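Local structure of intimin (Escherichia coli, 1F00) at residues 68-73 with 93-98; 104-109 with 228-233; 116-121 with 184-189; 135-140 with 166-171. The protein probably mediates adhesion of enteropathogenic bacteria by presenting an extracellular receptor-binding tip, a C-type lectin-like domain carried on immunoglobulin-like domains. One frame throughout, in Å; residues are numbered along the deposited sequence.

Interaction 1 of 4, residues 68-73 with 93-98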
loop_
_atom_site.group_PDB
_atom_site.type_symbol
_atom_site.label_atom_id
_atom_site.label_comp_id
_atom_site.label_asym_id
_atom_site.label_seq_id
_atom_site.Cartn_x
_atom_site.Cartn_y
_atom_site.Cartn_z
ATOM N N THR A 68 11.628 -20.064 8.939
ATOM C CA THR A 68 11.616 -19.646 7.543
ATOM C C THR A 68 10.213 -19.797 6.967
ATOM O O THR A 68 9.940 -19.367 5.846
ATOM C CB THR A 68 12.596 -20.476 6.684
ATOM O OG1 THR A 68 12.216 -21.856 6.713
ATOM C CG2 THR A 68 14.016 -20.327 7.206
ATOM N N THR A 69 9.326 -20.425 7.733
ATOM C CA THR A 69 7.949 -20.600 7.294
ATOM C C THR A 69 7.017 -20.118 8.398
ATOM O O THR A 69 7.340 -20.214 9.583
ATOM C CB THR A 69 7.620 -22.086 6.965
ATOM O OG1 THR A 69 7.590 -22.854 8.170
ATOM C CG2 THR A 69 8.667 -22.670 6.023
ATOM N N PRO A 70 5.851 -19.578 8.020
ATOM C CA PRO A 70 4.856 -19.073 8.970
ATOM C C PRO A 70 4.116 -20.208 9.669
ATOM O O PRO A 70 4.092 -21.336 9.175
ATOM C CB PRO A 70 3.930 -18.253 8.080
ATOM C CG PRO A 70 3.926 -19.057 6.816
ATOM C CD PRO A 70 5.397 -19.370 6.632
ATOM N N GLY A 71 3.513 -19.907 10.814
ATOM C CA GLY A 71 2.770 -20.920 11.544
ATOM C C GLY A 71 2.937 -20.834 13.045
ATOM O O GLY A 71 3.787 -20.092 13.542
ATOM N N LYS A 72 2.114 -21.577 13.777
ATOM C CA LYS A 72 2.214 -21.579 15.230
ATOM C C LYS A 72 3.393 -22.463 15.619
ATOM O O LYS A 72 3.621 -23.510 15.012
ATOM C CB LYS A 72 0.939 -22.133 15.876
ATOM C CG LYS A 72 -0.311 -21.297 15.658
ATOM C CD LYS A 72 -1.410 -21.727 16.623
ATOM C CE LYS A 72 -2.702 -20.962 16.388
ATOM N NZ LYS A 72 -3.322 -21.316 15.081
ATOM N N SER A 73 4.140 -22.034 16.628
ATOM C CA SER A 73 5.291 -22.792 17.097
ATOM C C SER A 73 5.178 -23.044 18.595
ATOM O O SER A 73 4.856 -22.138 19.369
ATOM C CB SER A 73 6.584 -22.031 16.796
ATOM O OG SER A 73 7.720 -22.793 17.164
ATOM N N PHE A 93 4.794 -17.295 13.869
ATOM C CA PHE A 93 5.658 -16.651 12.898
ATOM C C PHE A 93 4.784 -16.292 11.707
ATOM O O PHE A 93 3.885 -17.051 11.329
ATOM C CB PHE A 93 6.797 -17.580 12.469
ATOM C CG PHE A 93 7.839 -17.778 13.530
ATOM C CD1 PHE A 93 7.694 -18.774 14.492
ATOM C CD2 PHE A 93 8.948 -16.936 13.595
ATOM C CE1 PHE A 93 8.635 -18.930 15.505
ATOM C CE2 PHE A 93 9.895 -17.082 14.603
ATOM C CZ PHE A 93 9.738 -18.080 15.562
ATOM N N PHE A 94 5.030 -15.123 11.126
ATOM C CA PHE A 94 4.242 -14.683 9.986
ATOM C C PHE A 94 5.127 -14.284 8.817
ATOM O O PHE A 94 6.245 -13.795 8.999
ATOM C CB PHE A 94 3.345 -13.503 10.389
ATOM C CG PHE A 94 2.249 -13.874 11.356
ATOM C CD1 PHE A 94 1.126 -14.568 10.921
ATOM C CD2 PHE A 94 2.343 -13.535 12.704
ATOM C CE1 PHE A 94 0.111 -14.920 11.813
ATOM C CE2 PHE A 94 1.339 -13.881 13.605
ATOM C CZ PHE A 94 0.216 -14.578 13.158
ATOM N N THR A 95 4.621 -14.515 7.611
ATOM C CA THR A 95 5.341 -14.165 6.398
ATOM C C THR A 95 5.626 -12.665 6.405
ATOM O O THR A 95 4.926 -11.897 7.063
ATOM C CB THR A 95 4.503 -14.506 5.151
ATOM O OG1 THR A 95 4.459 -15.930 4.982
ATOM C CG2 THR A 95 5.087 -13.860 3.909
ATOM N N THR A 96 6.663 -12.265 5.676
ATOM C CA THR A 96 7.052 -10.863 5.557
ATOM C C THR A 96 5.920 -10.044 4.934
ATOM O O THR A 96 5.386 -10.416 3.887
ATOM C CB THR A 96 8.281 -10.714 4.646
ATOM O OG1 THR A 96 9.350 -11.520 5.150
ATOM C CG2 THR A 96 8.727 -9.257 4.585
ATOM N N LEU A 97 5.552 -8.940 5.579
ATOM C CA LEU A 97 4.505 -8.072 5.059
ATOM C C LEU A 97 5.075 -7.386 3.820
ATOM O O LEU A 97 6.182 -6.843 3.848
ATOM C CB LEU A 97 4.100 -7.026 6.104
ATOM C CG LEU A 97 2.897 -6.149 5.736
ATOM C CD1 LEU A 97 1.688 -7.032 5.412
ATOM C CD2 LEU A 97 2.584 -5.204 6.888
ATOM N N THR A 98 4.306 -7.405 2.740
ATOM C CA THR A 98 4.751 -6.833 1.480
ATOM C C THR A 98 3.616 -6.176 0.701
ATOM O O THR A 98 2.462 -6.589 0.799
ATOM C CB THR A 98 5.351 -7.946 0.582
ATOM O OG1 THR A 98 6.491 -8.525 1.234
ATOM C CG2 THR A 98 5.767 -7.391 -0.768
#
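The Phe93 ring meets Ser73 at its edge: Ser73 CB lies in the ring plane, 3.9 Å from Phe93 CE1, and Gly71 O also sits near that plane. CG of Phe93, anti to its own carbonyl carbon, sets the ring beside Ser73, and the ring packs besides on Leu65 of strand 60-66 and Ala13 of strand 12-14, within the immunoglobulin-like domain. The backbones join through one antiparallel hydrogen-bonded pair. Gly71 N donates to Phe93 O at 2.9 Å, and Phe93 N donates back to Gly71 O at 3.0 Å, with an N-H...O angle of 175°. Gly71 has phi 141° and psi 169°, a backbone shape that glycine accommodates. Beyond this pair the ring of Pro70 lies alongside Thr95, both pointing the same way, with Pro70 CG 3.7 Å from Thr95 OG1. Pro70 CB also comes to 3.5 Å from Phe93 O, the oxygen that accepts the Gly71 bond. Ser73 OG turns to Leu45 O for its hydrogen bond. The chemistry is therefore split: two backbone bonds fix the start of strand 71-79 against Phe93 of strand 91-94, while Ser73 CB adds apolar contact at a buried ring edge and the exposed proline carbons lie against the threonine hydroxyl oxygen.

Interaction 2 of 4, residues 104-109 with 228-233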
loop_
_atom_site.group_PDB
_atom_site.type_symbol
_atom_site.label_atom_id
_atom_site.label_comp_id
_atom_site.label_asym_id
_atom_site.label_seq_id
_atom_site.Cartn_x
_atom_site.Cartn_y
_atom_site.Cartn_z
ATOM N N ILE A 104 -0.114 -2.712 -9.159
ATOM C CA ILE A 104 -1.052 -1.723 -8.661
ATOM C C ILE A 104 -2.212 -1.733 -9.650
ATOM O O ILE A 104 -2.011 -1.634 -10.865
ATOM C CB ILE A 104 -0.389 -0.339 -8.583
ATOM C CG1 ILE A 104 0.709 -0.378 -7.512
ATOM C CG2 ILE A 104 -1.426 0.725 -8.267
ATOM C CD1 ILE A 104 1.527 0.896 -7.388
ATOM N N GLU A 105 -3.423 -1.860 -9.123
ATOM C CA GLU A 105 -4.618 -1.949 -9.951
ATOM C C GLU A 105 -5.410 -0.669 -10.218
ATOM O O GLU A 105 -5.846 0.015 -9.293
ATOM C CB GLU A 105 -5.552 -3.005 -9.347
ATOM C CG GLU A 105 -6.917 -3.092 -10.008
ATOM C CD GLU A 105 -7.839 -4.059 -9.296
ATOM O OE1 GLU A 105 -8.003 -3.933 -8.065
ATOM O OE2 GLU A 105 -8.407 -4.941 -9.967
ATOM N N ILE A 106 -5.591 -0.359 -11.498
ATOM C CA ILE A 106 -6.373 0.799 -11.917
ATOM C C ILE A 106 -7.827 0.432 -11.627
ATOM O O ILE A 106 -8.376 -0.482 -12.250
ATOM C CB ILE A 106 -6.225 1.057 -13.426
ATOM C CG1 ILE A 106 -4.745 1.211 -13.783
ATOM C CG2 ILE A 106 -7.033 2.294 -13.824
ATOM C CD1 ILE A 106 -4.077 2.380 -13.107
ATOM N N VAL A 107 -8.446 1.144 -10.693
ATOM C CA VAL A 107 -9.819 0.849 -10.290
ATOM C C VAL A 107 -10.850 0.809 -11.418
ATOM O O VAL A 107 -11.728 -0.057 -11.434
ATOM C CB VAL A 107 -10.289 1.846 -9.189
ATOM C CG1 VAL A 107 -11.787 1.707 -8.939
ATOM C CG2 VAL A 107 -9.529 1.577 -7.899
ATOM N N GLY A 108 -10.745 1.730 -12.367
ATOM C CA GLY A 108 -11.714 1.757 -13.447
ATOM C C GLY A 108 -11.620 0.643 -14.476
ATOM O O GLY A 108 -12.643 0.205 -15.008
ATOM N N THR A 109 -10.405 0.172 -14.742
ATOM C CA THR A 109 -10.175 -0.857 -15.751
ATOM C C THR A 109 -9.726 -2.235 -15.264
ATOM O O THR A 109 -9.880 -3.227 -15.983
ATOM C CB THR A 109 -9.132 -0.375 -16.762
ATOM O OG1 THR A 109 -7.864 -0.245 -16.104
ATOM C CG2 THR A 109 -9.538 0.975 -17.335
ATOM N N ASN A 228 -15.724 8.332 -15.480
ATOM C CA ASN A 228 -16.866 8.169 -14.588
ATOM C C ASN A 228 -16.907 6.847 -13.834
ATOM O O ASN A 228 -17.914 6.507 -13.216
ATOM C CB ASN A 228 -18.183 8.402 -15.341
ATOM C CG ASN A 228 -18.413 7.407 -16.458
ATOM O OD1 ASN A 228 -19.498 7.359 -17.030
ATOM N ND2 ASN A 228 -17.402 6.615 -16.775
ATOM N N LYS A 229 -15.806 6.103 -13.889
ATOM C CA LYS A 229 -15.700 4.846 -13.161
ATOM C C LYS A 229 -15.180 5.207 -11.776
ATOM O O LYS A 229 -15.227 4.402 -10.846
ATOM C CB LYS A 229 -14.716 3.901 -13.852
ATOM C CG LYS A 229 -15.296 3.196 -15.061
ATOM C CD LYS A 229 -16.387 2.225 -14.648
ATOM C CE LYS A 229 -16.963 1.519 -15.864
ATOM N NZ LYS A 229 -15.880 0.925 -16.699
ATOM N N TYR A 230 -14.683 6.436 -11.656
ATOM C CA TYR A 230 -14.154 6.931 -10.397
ATOM C C TYR A 230 -15.210 7.743 -9.655
ATOM O O TYR A 230 -15.916 8.560 -10.243
ATOM C CB TYR A 230 -12.889 7.755 -10.653
ATOM C CG TYR A 230 -11.848 6.934 -11.381
ATOM C CD1 TYR A 230 -11.722 7.000 -12.768
ATOM C CD2 TYR A 230 -11.081 5.993 -10.694
ATOM C CE1 TYR A 230 -10.866 6.136 -13.455
ATOM C CE2 TYR A 230 -10.226 5.129 -11.370
ATOM C CZ TYR A 230 -10.127 5.201 -12.749
ATOM O OH TYR A 230 -9.321 4.308 -13.412
ATOM N N GLU A 231 -15.310 7.477 -8.356
ATOM C CA GLU A 231 -16.275 8.116 -7.470
ATOM C C GLU A 231 -16.516 9.593 -7.749
ATOM O O GLU A 231 -17.659 10.034 -7.876
ATOM C CB GLU A 231 -15.808 7.939 -6.018
ATOM C CG GLU A 231 -16.754 8.463 -4.958
ATOM C CD GLU A 231 -18.125 7.814 -5.029
ATOM O OE1 GLU A 231 -18.199 6.608 -5.353
ATOM O OE2 GLU A 231 -19.126 8.511 -4.747
ATOM N N TYR A 232 -15.434 10.353 -7.854
ATOM C CA TYR A 232 -15.525 11.787 -8.083
ATOM C C TYR A 232 -16.301 12.213 -9.330
ATOM O O TYR A 232 -16.982 13.231 -9.310
ATOM C CB TYR A 232 -14.121 12.389 -8.144
ATOM C CG TYR A 232 -14.102 13.897 -8.230
ATOM C CD1 TYR A 232 -14.270 14.686 -7.093
ATOM C CD2 TYR A 232 -13.890 14.538 -9.448
ATOM C CE1 TYR A 232 -14.211 16.086 -7.170
ATOM C CE2 TYR A 232 -13.834 15.931 -9.536
ATOM C CZ TYR A 232 -13.991 16.695 -8.397
ATOM O OH TYR A 232 -13.893 18.062 -8.485
ATOM N N TYR A 233 -16.189 11.450 -10.414
ATOM C CA TYR A 233 -16.873 11.806 -11.661
ATOM C C TYR A 233 -18.055 10.889 -11.994
ATOM O O TYR A 233 -18.571 10.920 -13.114
ATOM C CB TYR A 233 -15.891 11.763 -12.844
ATOM C CG TYR A 233 -14.581 12.496 -12.624
ATOM C CD1 TYR A 233 -13.475 11.844 -12.079
ATOM C CD2 TYR A 233 -14.444 13.840 -12.979
ATOM C CE1 TYR A 233 -12.256 12.510 -11.893
ATOM C CE2 TYR A 233 -13.235 14.519 -12.796
ATOM C CZ TYR A 233 -12.146 13.846 -12.252
ATOM O OH TYR A 233 -10.956 14.516 -12.063
HETATM O O HOH W 1 -13.404 1.348 -17.706
#
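Gly108 and Lys229 bring the two backbones together with their CA atoms 5.1 Å apart, and no beta bridge joins them: the turn that follows strand 104-106 meets the loop between helix 214-224 and strand 240-242. The polar link is a single direct bond. Gly108 N donates to Tyr230 OH at 3.1 Å with an N-H...O angle of 140°, well short of straight. The same hydroxyl is hydrogen-bonded to the carbonyl oxygen of Trp224, so it bridges two backbone groups from separate parts of the chain. Around it the packing is close. Ile106 CG2 lies near the ring plane, at the hydroxyl edge, 3.1 Å from Tyr230 OH, and Val107 CB approaches Tyr230 CE2 obliquely at 3.9 Å. CG of Tyr230, anti to its carbonyl carbon (chi1 -57°), starts the ring toward the turn at 106-108, and the side chain also touches Leu120 of strand 118-120.

Segment 228-233 belongs to the C-type lectin-like domain, whereas strand 104-106 pairs with strand 124-130 in the sheet of the preceding immunoglobulin-like domain; the contact thus sits at the junction of two domains. Absence of a side chain at Gly108 matters here, because a CB would point toward the loop and collide with Tyr230 OH. Lys229 CB instead rests 3.7 Å from Gly108 CA. The Lys229 chain, bent at chi2 and chi4, carries NZ round to a water 2.7 Å away, and that water donates to Gly108 O at 3.0 Å, a water bridge from the lysine ammonium to the Gly108 carbonyl.

Interaction 3 of 4, residues 116-121 with 184-189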
loop_
_atom_site.group_PDB
_atom_site.type_symbol
_atom_site.label_atom_id
_atom_site.label_comp_id
_atom_site.label_asym_id
_atom_site.label_seq_id
_atom_site.Cartn_x
_atom_site.Cartn_y
_atom_site.Cartn_z
ATOM N N PRO A 116 0.654 4.977 -12.853
ATOM C CA PRO A 116 0.834 5.862 -14.009
ATOM C C PRO A 116 1.552 7.149 -13.595
ATOM O O PRO A 116 1.468 7.563 -12.436
ATOM C CB PRO A 116 -0.602 6.128 -14.468
ATOM C CG PRO A 116 -1.327 4.888 -14.052
ATOM C CD PRO A 116 -0.766 4.631 -12.671
ATOM N N THR A 117 2.264 7.766 -14.537
ATOM C CA THR A 117 2.983 9.008 -14.269
ATOM C C THR A 117 2.170 10.207 -14.744
ATOM O O THR A 117 2.629 11.349 -14.684
ATOM C CB THR A 117 4.348 9.029 -14.961
ATOM O OG1 THR A 117 4.171 8.845 -16.368
ATOM C CG2 THR A 117 5.237 7.924 -14.406
ATOM N N VAL A 118 0.968 9.922 -15.242
ATOM C CA VAL A 118 0.021 10.945 -15.687
ATOM C C VAL A 118 -1.215 10.633 -14.853
ATOM O O VAL A 118 -1.770 9.535 -14.936
ATOM C CB VAL A 118 -0.311 10.814 -17.188
ATOM C CG1 VAL A 118 -1.295 11.896 -17.601
ATOM C CG2 VAL A 118 0.961 10.935 -18.003
ATOM N N TRP A 119 -1.640 11.581 -14.030
ATOM C CA TRP A 119 -2.774 11.323 -13.150
ATOM C C TRP A 119 -4.060 12.060 -13.431
ATOM O O TRP A 119 -4.080 13.289 -13.492
ATOM C CB TRP A 119 -2.437 11.662 -11.696
ATOM C CG TRP A 119 -1.268 10.989 -11.070
ATOM C CD1 TRP A 119 -0.519 9.968 -11.575
ATOM C CD2 TRP A 119 -0.724 11.293 -9.782
ATOM N NE1 TRP A 119 0.466 9.615 -10.676
ATOM C CE2 TRP A 119 0.361 10.417 -9.566
ATOM C CE3 TRP A 119 -1.053 12.225 -8.788
ATOM C CZ2 TRP A 119 1.126 10.445 -8.395
ATOM C CZ3 TRP A 119 -0.293 12.253 -7.621
ATOM C CH2 TRP A 119 0.786 11.367 -7.438
ATOM N N LEU A 120 -5.140 11.308 -13.587
ATOM C CA LEU A 120 -6.441 11.931 -13.731
ATOM C C LEU A 120 -6.657 12.327 -12.267
ATOM O O LEU A 120 -6.529 11.478 -11.381
ATOM C CB LEU A 120 -7.487 10.892 -14.143
ATOM C CG LEU A 120 -8.950 11.338 -14.101
ATOM C CD1 LEU A 120 -9.166 12.502 -15.062
ATOM C CD2 LEU A 120 -9.849 10.161 -14.480
ATOM N N GLN A 121 -6.950 13.589 -11.985
ATOM C CA GLN A 121 -7.154 13.963 -10.585
ATOM C C GLN A 121 -8.295 13.156 -9.978
ATOM O O GLN A 121 -9.366 13.028 -10.577
ATOM C CB GLN A 121 -7.459 15.456 -10.429
ATOM C CG GLN A 121 -7.375 15.894 -8.967
ATOM C CD GLN A 121 -7.672 17.371 -8.741
ATOM O OE1 GLN A 121 -7.070 18.000 -7.876
ATOM N NE2 GLN A 121 -8.608 17.919 -9.503
ATOM N N SER A 184 2.268 14.878 -15.042
ATOM C CA SER A 184 1.088 15.709 -15.296
ATOM C C SER A 184 -0.124 15.339 -14.447
ATOM O O SER A 184 -0.303 14.180 -14.078
ATOM C CB SER A 184 0.674 15.602 -16.767
ATOM O OG SER A 184 1.679 16.115 -17.616
ATOM N N LEU A 185 -0.959 16.338 -14.163
ATOM C CA LEU A 185 -2.192 16.148 -13.406
ATOM C C LEU A 185 -3.323 16.679 -14.291
ATOM O O LEU A 185 -3.250 17.801 -14.790
ATOM C CB LEU A 185 -2.159 16.931 -12.093
ATOM C CG LEU A 185 -3.401 16.792 -11.208
ATOM C CD1 LEU A 185 -3.493 15.374 -10.661
ATOM C CD2 LEU A 185 -3.331 17.794 -10.058
ATOM N N ILE A 186 -4.366 15.871 -14.469
ATOM C CA ILE A 186 -5.504 16.222 -15.318
ATOM C C ILE A 186 -6.681 16.666 -14.455
ATOM O O ILE A 186 -7.194 15.892 -13.649
ATOM C CB ILE A 186 -5.916 15.003 -16.185
ATOM C CG1 ILE A 186 -4.673 14.389 -16.841
ATOM C CG2 ILE A 186 -6.921 15.425 -17.239
ATOM C CD1 ILE A 186 -3.882 15.366 -17.707
ATOM N N VAL A 187 -7.121 17.906 -14.633
ATOM C CA VAL A 187 -8.204 18.438 -13.814
ATOM C C VAL A 187 -9.451 18.890 -14.576
ATOM O O VAL A 187 -9.518 20.021 -15.045
ATOM C CB VAL A 187 -7.690 19.625 -12.967
ATOM C CG1 VAL A 187 -8.814 20.190 -12.106
ATOM C CG2 VAL A 187 -6.512 19.174 -12.101
ATOM N N PRO A 188 -10.450 18.003 -14.710
ATOM C CA PRO A 188 -11.690 18.353 -15.416
ATOM C C PRO A 188 -12.557 19.217 -14.496
ATOM O O PRO A 188 -12.709 18.908 -13.310
ATOM C CB PRO A 188 -12.353 16.995 -15.673
ATOM C CG PRO A 188 -11.228 16.003 -15.567
ATOM C CD PRO A 188 -10.400 16.558 -14.437
ATOM N N ASN A 189 -13.111 20.297 -15.032
ATOM C CA ASN A 189 -13.978 21.175 -14.253
ATOM C C ASN A 189 -15.411 20.850 -14.705
ATOM O O ASN A 189 -15.907 21.387 -15.695
ATOM C CB ASN A 189 -13.597 22.636 -14.523
ATOM C CG ASN A 189 -12.175 22.964 -14.048
ATOM O OD1 ASN A 189 -11.940 23.162 -12.850
ATOM N ND2 ASN A 189 -11.221 23.005 -14.985
#
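Trp119 and Leu185 form the middle of three parallel bridges, flanked by Val118 with Ser184 and Leu120 with Ile186. The backbone bonds follow this register: Trp119 N donates to Ser184 O at 2.9 Å, nearly straight at 177°, Ile186 N donates to Trp119 O at 2.8 Å, and Gln121 N donates to Ile186 O at 2.9 Å. A CA-H...O contact from Leu185 CA to Trp119 O, 3.4 Å, adds to them. The axes of strands 118-120 and 184-189 approach to 4.7 Å at an angle of 20°. Strand 276-281 extends this mixed sheet beyond strand 184-190, making strand 118-120 an outer strand of a sheet whose other two strands belong to the C-type lectin-like domain.

Apolar contacts divide between the two faces. On that of Trp119 and Leu185, Leu185 CD1 meets Trp119 CB at 4.0 Å, near the plane of the indole. On the other, which helix 214-224 covers through Val220 and Trp224, CG of Leu120 is anti to the backbone N and its CD1 lies 4.1 Å from Pro188 CG, the side chains crossing at about a right angle. One side-chain hydrogen bond stays within segment 116-121: Trp119 NE1 donates to Pro116 O, an oxygen lying in the indole plane, though the bond is bent to 131°.

Interaction 4 of 4, residues 135-140 with 166-171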
loop_
_atom_site.group_PDB
_atom_site.type_symbol
_atom_site.label_atom_id
_atom_site.label_comp_id
_atom_site.label_asym_id
_atom_site.label_seq_id
_atom_site.Cartn_x
_atom_site.Cartn_y
_atom_site.Cartn_z
ATOM N N LYS A 135 -4.340 -9.048 8.590
ATOM C CA LYS A 135 -5.222 -7.965 9.030
ATOM C C LYS A 135 -4.468 -6.646 8.824
ATOM O O LYS A 135 -3.570 -6.308 9.594
ATOM C CB LYS A 135 -5.591 -8.159 10.501
ATOM C CG LYS A 135 -6.592 -7.151 11.032
ATOM C CD LYS A 135 -6.967 -7.463 12.477
ATOM C CE LYS A 135 -7.915 -6.415 13.043
ATOM N NZ LYS A 135 -8.307 -6.724 14.449
ATOM N N TYR A 136 -4.853 -5.907 7.786
ATOM C CA TYR A 136 -4.172 -4.670 7.412
ATOM C C TYR A 136 -4.854 -3.335 7.717
ATOM O O TYR A 136 -6.079 -3.227 7.731
ATOM C CB TYR A 136 -3.866 -4.712 5.911
ATOM C CG TYR A 136 -3.296 -6.029 5.428
ATOM C CD1 TYR A 136 -2.213 -6.616 6.076
ATOM C CD2 TYR A 136 -3.830 -6.681 4.308
ATOM C CE1 TYR A 136 -1.672 -7.814 5.632
ATOM C CE2 TYR A 136 -3.290 -7.885 3.854
ATOM C CZ TYR A 136 -2.209 -8.445 4.526
ATOM O OH TYR A 136 -1.655 -9.632 4.101
ATOM N N THR A 137 -4.029 -2.313 7.937
ATOM C CA THR A 137 -4.490 -0.952 8.195
ATOM C C THR A 137 -3.577 -0.059 7.355
ATOM O O THR A 137 -2.354 -0.134 7.485
ATOM C CB THR A 137 -4.339 -0.568 9.675
ATOM O OG1 THR A 137 -5.084 -1.489 10.483
ATOM C CG2 THR A 137 -4.868 0.839 9.913
ATOM N N TRP A 138 -4.164 0.781 6.506
ATOM C CA TRP A 138 -3.379 1.651 5.626
ATOM C C TRP A 138 -3.352 3.125 6.033
ATOM O O TRP A 138 -4.240 3.613 6.724
ATOM C CB TRP A 138 -3.909 1.561 4.189
ATOM C CG TRP A 138 -3.963 0.172 3.624
ATOM C CD1 TRP A 138 -4.874 -0.807 3.918
ATOM C CD2 TRP A 138 -3.060 -0.393 2.670
ATOM N NE1 TRP A 138 -4.592 -1.948 3.200
ATOM C CE2 TRP A 138 -3.483 -1.722 2.426
ATOM C CE3 TRP A 138 -1.930 0.095 1.997
ATOM C CZ2 TRP A 138 -2.815 -2.568 1.537
ATOM C CZ3 TRP A 138 -1.264 -0.746 1.113
ATOM C CH2 TRP A 138 -1.709 -2.063 0.891
ATOM N N ARG A 139 -2.324 3.834 5.583
ATOM C CA ARG A 139 -2.209 5.252 5.881
ATOM C C ARG A 139 -1.354 5.919 4.822
ATOM O O ARG A 139 -0.598 5.258 4.109
ATOM C CB ARG A 139 -1.573 5.473 7.259
ATOM C CG ARG A 139 -0.074 5.152 7.340
ATOM C CD ARG A 139 0.483 5.535 8.713
ATOM N NE ARG A 139 1.944 5.501 8.782
ATOM C CZ ARG A 139 2.672 4.410 9.016
ATOM N NH1 ARG A 139 2.081 3.235 9.204
ATOM N NH2 ARG A 139 3.996 4.503 9.092
ATOM N N SER A 140 -1.490 7.233 4.717
ATOM C CA SER A 140 -0.713 8.011 3.765
ATOM C C SER A 140 0.061 9.041 4.560
ATOM O O SER A 140 -0.490 9.663 5.463
ATOM C CB SER A 140 -1.619 8.737 2.774
ATOM O OG SER A 140 -0.858 9.665 2.015
ATOM N N SER A 166 1.644 3.472 3.507
ATOM C CA SER A 166 2.128 2.406 4.365
ATOM C C SER A 166 0.999 1.500 4.828
ATOM O O SER A 166 -0.126 1.943 5.027
ATOM C CB SER A 166 2.826 2.992 5.599
ATOM O OG SER A 166 3.978 3.737 5.248
ATOM N N VAL A 167 1.306 0.222 4.980
ATOM C CA VAL A 167 0.322 -0.725 5.476
ATOM C C VAL A 167 0.954 -1.401 6.681
ATOM O O VAL A 167 2.165 -1.648 6.703
ATOM C CB VAL A 167 -0.038 -1.811 4.429
ATOM C CG1 VAL A 167 1.194 -2.629 4.071
ATOM C CG2 VAL A 167 -1.130 -2.725 4.986
ATOM N N ILE A 168 0.148 -1.666 7.700
ATOM C CA ILE A 168 0.647 -2.356 8.880
ATOM C C ILE A 168 -0.287 -3.525 9.173
ATOM O O ILE A 168 -1.499 -3.430 8.970
ATOM C CB ILE A 168 0.722 -1.421 10.124
ATOM C CG1 ILE A 168 -0.654 -0.843 10.446
ATOM C CG2 ILE A 168 1.719 -0.303 9.870
ATOM C CD1 ILE A 168 -0.644 0.125 11.625
ATOM N N SER A 169 0.284 -4.640 9.613
ATOM C CA SER A 169 -0.506 -5.819 9.948
ATOM C C SER A 169 -0.529 -5.901 11.468
ATOM O O SER A 169 0.419 -5.462 12.121
ATOM C CB SER A 169 0.131 -7.070 9.333
ATOM O OG SER A 169 1.512 -7.152 9.644
ATOM N N SER A 170 -1.596 -6.460 12.034
ATOM C CA SER A 170 -1.715 -6.530 13.484
ATOM C C SER A 170 -0.728 -7.439 14.206
ATOM O O SER A 170 -0.727 -7.490 15.436
ATOM C CB SER A 170 -3.157 -6.875 13.894
ATOM O OG SER A 170 -3.594 -8.093 13.331
ATOM N N ASP A 171 0.108 -8.161 13.464
ATOM C CA ASP A 171 1.115 -9.002 14.106
ATOM C C ASP A 171 2.344 -8.116 14.286
ATOM O O ASP A 171 3.415 -8.578 14.679
ATOM C CB ASP A 171 1.470 -10.222 13.247
ATOM C CG ASP A 171 1.971 -9.840 11.875
ATOM O OD1 ASP A 171 3.124 -10.182 11.533
ATOM O OD2 ASP A 171 1.202 -9.194 11.142
#
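Val167 fills the tight side of this contact, lying over one face of Trp138. Its CB stands 3.6 Å from the centroid of the six-membered ring and only 10° off the normal, a CH-pi contact, while CG2, anti to the backbone N, reaches both Trp138 CE2 and Tyr136 CB, the latter at 3.5 Å. Further along, Ser169 CB is 4.0 Å from Tyr136 CD1, near the plane of that ring. Leu127 and Ala129 of strand 124-130 pack against this aromatic face, as does Leu97, so it forms part of the interior of the immunoglobulin-like domain. The Tyr136 hydroxyl is hydrogen-bonded to Gly131 O.

The other face is the more solvent-exposed, with Thr137 and Arg139 exposed, although Ser166 is buried beneath the guanidinium. CG of Arg139 stands between its backbone N and carbonyl carbon (chi1 72°), and the extended chain beyond it brings the guanidinium over Ser166. Ser166 CB lies 3.6 Å from the guanidinium plane, over its centre; Ile168 CG2 meets its edge, 3.6 Å from Arg139 NH1.

Between the faces, strands 136-140 and 166-169 form an antiparallel ladder, its directions 156° apart. Thr137 with Ile168 and Arg139 with Ser166 are the hydrogen-bonded pairs; Ile168 N donates to Thr137 O at 2.9 Å. Past the ladder, Ser170 N still donates to Lys135 O, and Ser169 OG donates to Asp171 OD2 at 2.6 Å. Backbone hydrogen bonding thus sets the register, while the chemistry differs across the sheet: aromatic-aliphatic contact inside, and a guanidinium resting on aliphatic carbons outside.

In the fold
The contacts follow the long axis of the chain. Interaction 1 closes first, at the end of the fragment's first immunoglobulin-like domain, its second segment leading into the next; interaction 4, in that next domain, is 16 Å from it centre to centre and touches it where Leu97 packs on Tyr136 and Phe94 on Asp171. Interactions 2 and 3 lie on the opposite side of the chain's centre from interaction 1, about 13 Å apart centre to centre, and meet through Tyr233 OH, a probable hydrogen-bond partner of Gln121 O. Along the sequence, interaction 4 is nested inside the loop closed by interaction 3, itself nested in that of interaction 2. At both junctions neighbouring domains touch, consistent with a fairly rigid rod presenting the lectin-like tip.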